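PDB 4O5P: DUF2235 domain-containing protein from Pseudomonas aeruginosa, which acts as a type VI secretion phospholipase effector, Tle1, and probably hydrolyses membrane phospholipids with an alpha/beta-hydrolase catalytic domain. Local coordinates for residues I485-G490 with L654-V659; H584-D589 with D629-Y634. All coordinates share one frame; numbering follows the deposited sequence.

How the contacts relate
Contacts 1 and 2 sit about 14 Å apart, centre to centre, in the region of the chain matched by the Tle1-like C-terminal family. Contact 1 is buried and ionic: a two-pronged arginine-aspartate salt bridge joins the end of helix 469-487 to the end of helix 649-657. Contact 2 is nearer the surface and neutral, a hydroxyl-to-hydroxyl bond between helices 571-587 and 616-637. No helix is common to both, yet they meet through I485, whose CD1 lies 3.5 Å from CE1 of Y586 and whose CG2 packs on Y634. Helix 469-487 thus touches both partners of contact 2, and I485 carries an apolar join between the ionic and the hydroxyl contact.

Contact 1: I485-G490 with L654-V659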
# COMPACT_ATOMS: atom_id res chain seq x y z
N ILE A 485 2.80 -25.41 11.87
CA ILE A 485 3.51 -26.50 12.56
C ILE A 485 3.08 -27.86 11.95
O ILE A 485 3.90 -28.78 11.80
CB ILE A 485 3.29 -26.49 14.09
CG1 ILE A 485 3.96 -25.27 14.72
CG2 ILE A 485 3.84 -27.76 14.74
CD1 ILE A 485 3.48 -25.00 16.15
N ASP A 486 1.81 -27.97 11.59
CA ASP A 486 1.37 -29.19 10.91
C ASP A 486 1.63 -29.17 9.41
O ASP A 486 2.29 -30.06 8.90
CB ASP A 486 -0.09 -29.52 11.21
CG ASP A 486 -0.50 -30.85 10.63
OD1 ASP A 486 -0.96 -30.88 9.46
OD2 ASP A 486 -0.34 -31.88 11.33
N ARG A 487 1.13 -28.16 8.69
CA ARG A 487 1.22 -28.18 7.23
C ARG A 487 2.63 -27.95 6.64
O ARG A 487 2.91 -28.38 5.53
CB ARG A 487 0.24 -27.18 6.60
CG ARG A 487 -1.14 -27.75 6.25
CD ARG A 487 -1.98 -28.20 7.46
NE ARG A 487 -3.35 -28.50 7.02
CZ ARG A 487 -3.95 -29.68 7.16
NH1 ARG A 487 -3.33 -30.69 7.77
NH2 ARG A 487 -5.17 -29.85 6.69
N TYR A 488 3.50 -27.25 7.37
CA TYR A 488 4.85 -26.97 6.88
C TYR A 488 5.87 -27.77 7.66
O TYR A 488 6.72 -28.43 7.08
CB TYR A 488 5.21 -25.48 6.99
CG TYR A 488 4.53 -24.54 6.02
CD1 TYR A 488 3.60 -25.00 5.09
CD2 TYR A 488 4.83 -23.18 6.04
CE1 TYR A 488 2.99 -24.13 4.20
CE2 TYR A 488 4.23 -22.31 5.17
CZ TYR A 488 3.31 -22.79 4.25
OH TYR A 488 2.71 -21.93 3.37
N ALA A 489 5.82 -27.70 8.99
CA ALA A 489 6.83 -28.43 9.78
C ALA A 489 6.57 -29.92 9.67
O ALA A 489 7.50 -30.73 9.78
CB ALA A 489 6.83 -27.99 11.23
N GLY A 490 5.31 -30.29 9.44
CA GLY A 490 4.94 -31.69 9.33
C GLY A 490 5.15 -32.26 7.93
O GLY A 490 4.71 -33.38 7.64
N LEU A 654 -10.04 -23.12 5.96
CA LEU A 654 -9.81 -21.73 5.55
C LEU A 654 -8.32 -21.48 5.35
O LEU A 654 -7.92 -20.88 4.34
CB LEU A 654 -10.34 -20.75 6.59
CG LEU A 654 -10.25 -19.27 6.19
CD1 LEU A 654 -11.40 -18.91 5.24
CD2 LEU A 654 -10.28 -18.36 7.42
N PHE A 655 -7.49 -21.92 6.29
CA PHE A 655 -6.04 -21.71 6.10
C PHE A 655 -5.45 -22.53 4.96
O PHE A 655 -4.53 -22.06 4.26
CB PHE A 655 -5.25 -21.94 7.40
CG PHE A 655 -5.45 -20.85 8.41
CD1 PHE A 655 -4.73 -19.66 8.31
CD2 PHE A 655 -6.37 -20.99 9.43
CE1 PHE A 655 -4.91 -18.64 9.23
CE2 PHE A 655 -6.57 -19.97 10.36
CZ PHE A 655 -5.83 -18.79 10.25
N ASP A 656 -5.95 -23.76 4.79
CA ASP A 656 -5.56 -24.61 3.66
C ASP A 656 -5.87 -24.02 2.28
O ASP A 656 -5.00 -23.97 1.42
CB ASP A 656 -6.27 -25.96 3.76
CG ASP A 656 -5.62 -26.91 4.74
OD1 ASP A 656 -4.73 -26.52 5.53
OD2 ASP A 656 -6.04 -28.09 4.73
N GLU A 657 -7.13 -23.59 2.08
CA GLU A 657 -7.65 -23.26 0.75
C GLU A 657 -8.01 -21.79 0.51
O GLU A 657 -8.40 -21.41 -0.60
CB GLU A 657 -8.87 -24.14 0.43
CG GLU A 657 -8.59 -25.65 0.40
CD GLU A 657 -9.79 -26.45 -0.05
OE1 GLU A 657 -10.93 -25.93 0.01
OE2 GLU A 657 -9.60 -27.61 -0.48
N GLN A 658 -7.87 -20.94 1.52
CA GLN A 658 -8.19 -19.51 1.33
C GLN A 658 -7.02 -18.57 1.64
O GLN A 658 -6.76 -17.64 0.87
CB GLN A 658 -9.43 -19.12 2.13
CG GLN A 658 -10.74 -19.23 1.32
CD GLN A 658 -11.21 -20.65 1.07
OE1 GLN A 658 -11.06 -21.53 1.92
NE2 GLN A 658 -11.80 -20.89 -0.10
N VAL A 659 -6.30 -18.85 2.72
CA VAL A 659 -5.24 -17.99 3.20
C VAL A 659 -3.94 -18.22 2.44
O VAL A 659 -3.39 -19.33 2.43
CB VAL A 659 -5.01 -18.15 4.72
CG1 VAL A 659 -3.79 -17.33 5.18
CG2 VAL A 659 -6.27 -17.74 5.49
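A buried salt-bridge network joins the C-terminal ends of helices 469-487 and 649-657, with R487 reaching across to D656. The guanidinium grips the carboxylate side-on. NE of R487 donates to OD1 of D656 at 2.8 Å, in an almost straight bond (172°). NH2 of R487 gives an equally short bond of 2.8 Å to OD2 of D656, more bent at 153°. Both oxygens use their syn lone pairs, and the two flat groups are nearly coplanar, 22° apart. The arginine chain bends at chi2 and then runs extended through chi3, which turns the NE edge of the guanidinium toward the aspartate.

The guanidinium is held at a second edge as well. Its NH1 donates to OD1 of the preceding residue, D486, at 2.9 Å; this oxygen is approached on its anti side, from outside the carboxylate plane. Two carboxylates therefore fix the rotation of one arginine, and their negative charges probably offset that of the buried guanidinium. Each acid has further partners: OD1 of D656 also accepts from NE1 of W483, one turn earlier on the arginine's own helix. OD1 of D486 also forms a salt bridge with K495, and its OD2 accepts from the backbone N of D642. F497 and F638 pack against R487. The CA atoms of R487 and D656 remain 8.5 Å apart, so between these segments the bridge is made by side chains. This is a buried Asp-Arg-Asp network built on a bidentate salt bridge, joining two helix ends within the C-terminal region of Tle1.

Contact 2: H584-D589 with D629-Y634; sequences HDYKGD and DGSARY
Between segments 584-589 and 629-634 the nearest CA atoms are those of Y586 and S631, 9.7 Å apart, leaving the side chains to span the gap. Y586 lies in the last turn of its helix, two residues before G588, which leaves the helical conformation with positive phi, whereas 629-634 is helical throughout. The tyrosine points across with CG anti to the backbone N (chi1 176°), and its OH donates to OG of S631 at 2.9 Å. The serine oxygen sits at the edge of the ring, in its plane, and also lies 3.5 Å from CE1 of Y586.

S631 OG is anti to its own carbonyl carbon (chi1 -60°), a setting that keeps it close to the helix backbone, where it bonds to the carbonyl O of H627 one turn earlier. The serine hydroxyl thus links the tyrosine OH to the backbone of helix 616-637. H627 also touches the tyrosine directly: its ring stacks on that of Y586, and its NE2 is hydrogen-bonded to the Y586 carbonyl O. I485 of helix 469-487 and F682 also pack against the tyrosine, so its ring has apolar neighbours as well as a polar end. The arrangement is a tyrosine-serine hydrogen bond between two helices, its serine bonded in turn to the i-4 carbonyl, within the helical cluster of the Tle1 C-terminal region.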
# COMPACT_ATOMS: atom_id res chain seq x y z
N HIS A 584 12.82 -25.27 9.56
CA HIS A 584 14.12 -24.97 10.16
C HIS A 584 14.00 -24.02 11.36
O HIS A 584 14.52 -24.32 12.45
CB HIS A 584 15.06 -24.36 9.12
CG HIS A 584 16.43 -24.07 9.64
ND1 HIS A 584 16.87 -22.78 9.91
CD2 HIS A 584 17.46 -24.89 9.98
CE1 HIS A 584 18.11 -22.83 10.37
NE2 HIS A 584 18.49 -24.09 10.43
N ASP A 585 13.33 -22.89 11.15
CA ASP A 585 13.15 -21.91 12.23
C ASP A 585 12.47 -22.53 13.44
O ASP A 585 12.84 -22.26 14.59
CB ASP A 585 12.30 -20.72 11.75
CG ASP A 585 13.03 -19.83 10.75
OD1 ASP A 585 14.25 -20.03 10.54
OD2 ASP A 585 12.38 -18.93 10.18
N TYR A 586 11.46 -23.36 13.21
CA TYR A 586 10.65 -23.86 14.31
C TYR A 586 11.41 -24.95 15.08
O TYR A 586 11.23 -25.09 16.28
CB TYR A 586 9.30 -24.36 13.81
CG TYR A 586 8.44 -24.97 14.89
CD1 TYR A 586 7.73 -24.17 15.78
CD2 TYR A 586 8.35 -26.35 15.03
CE1 TYR A 586 6.94 -24.73 16.79
CE2 TYR A 586 7.56 -26.91 16.02
CZ TYR A 586 6.87 -26.11 16.89
OH TYR A 586 6.10 -26.70 17.87
N LYS A 587 12.25 -25.71 14.38
CA LYS A 587 13.02 -26.77 15.04
C LYS A 587 14.14 -26.16 15.88
O LYS A 587 14.43 -26.62 16.98
CB LYS A 587 13.59 -27.77 14.02
CG LYS A 587 14.20 -29.04 14.67
CD LYS A 587 14.98 -29.89 13.67
CE LYS A 587 14.11 -30.94 12.98
NZ LYS A 587 13.02 -30.33 12.14
N GLY A 588 14.74 -25.08 15.36
CA GLY A 588 15.80 -24.39 16.07
C GLY A 588 17.11 -25.16 16.18
O GLY A 588 17.87 -24.96 17.13
N ASP A 589 17.37 -26.05 15.23
CA ASP A 589 18.66 -26.74 15.14
C ASP A 589 19.67 -25.80 14.46
O ASP A 589 20.05 -26.02 13.30
CB ASP A 589 18.50 -28.01 14.30
CG ASP A 589 18.37 -29.26 15.15
OD1 ASP A 589 17.80 -29.19 16.26
OD2 ASP A 589 18.86 -30.32 14.70
N ASP A 629 3.17 -19.68 22.02
CA ASP A 629 1.75 -19.50 21.68
C ASP A 629 1.37 -20.44 20.53
O ASP A 629 0.35 -21.15 20.60
CB ASP A 629 1.42 -18.07 21.20
CG ASP A 629 1.64 -16.98 22.26
OD1 ASP A 629 1.93 -17.26 23.44
OD2 ASP A 629 1.52 -15.79 21.87
N GLY A 630 2.15 -20.40 19.46
CA GLY A 630 1.95 -21.28 18.32
C GLY A 630 1.84 -22.76 18.66
O GLY A 630 0.89 -23.44 18.24
N SER A 631 2.80 -23.28 19.42
CA SER A 631 2.76 -24.68 19.82
C SER A 631 1.51 -25.02 20.66
O SER A 631 0.79 -26.04 20.40
CB SER A 631 4.04 -25.01 20.59
OG SER A 631 5.18 -24.77 19.78
N ALA A 632 1.23 -24.19 21.63
CA ALA A 632 0.04 -24.35 22.47
C ALA A 632 -1.24 -24.40 21.65
O ALA A 632 -1.99 -25.31 21.77
CB ALA A 632 -0.02 -23.31 23.58
N ARG A 633 -1.40 -23.45 20.74
CA ARG A 633 -2.51 -23.47 19.80
C ARG A 633 -2.55 -24.67 18.87
O ARG A 633 -3.57 -25.18 18.63
CB ARG A 633 -2.66 -22.18 19.01
CG ARG A 633 -3.90 -22.16 18.16
CD ARG A 633 -5.09 -21.70 18.95
NE ARG A 633 -6.35 -21.70 18.25
CZ ARG A 633 -7.05 -20.65 17.87
NH1 ARG A 633 -6.64 -19.42 18.09
NH2 ARG A 633 -8.19 -20.84 17.26
N TYR A 634 -1.41 -25.11 18.40
CA TYR A 634 -1.32 -26.34 17.66
C TYR A 634 -2.07 -27.45 18.34
O TYR A 634 -2.74 -28.16 17.69
CB TYR A 634 0.11 -26.82 17.46
CG TYR A 634 0.25 -28.23 16.91
CD1 TYR A 634 0.21 -28.47 15.57
CD2 TYR A 634 0.39 -29.29 17.74
CE1 TYR A 634 0.38 -29.73 15.06
CE2 TYR A 634 0.53 -30.55 17.26
CZ TYR A 634 0.51 -30.78 15.91
OH TYR A 634 0.66 -32.01 15.49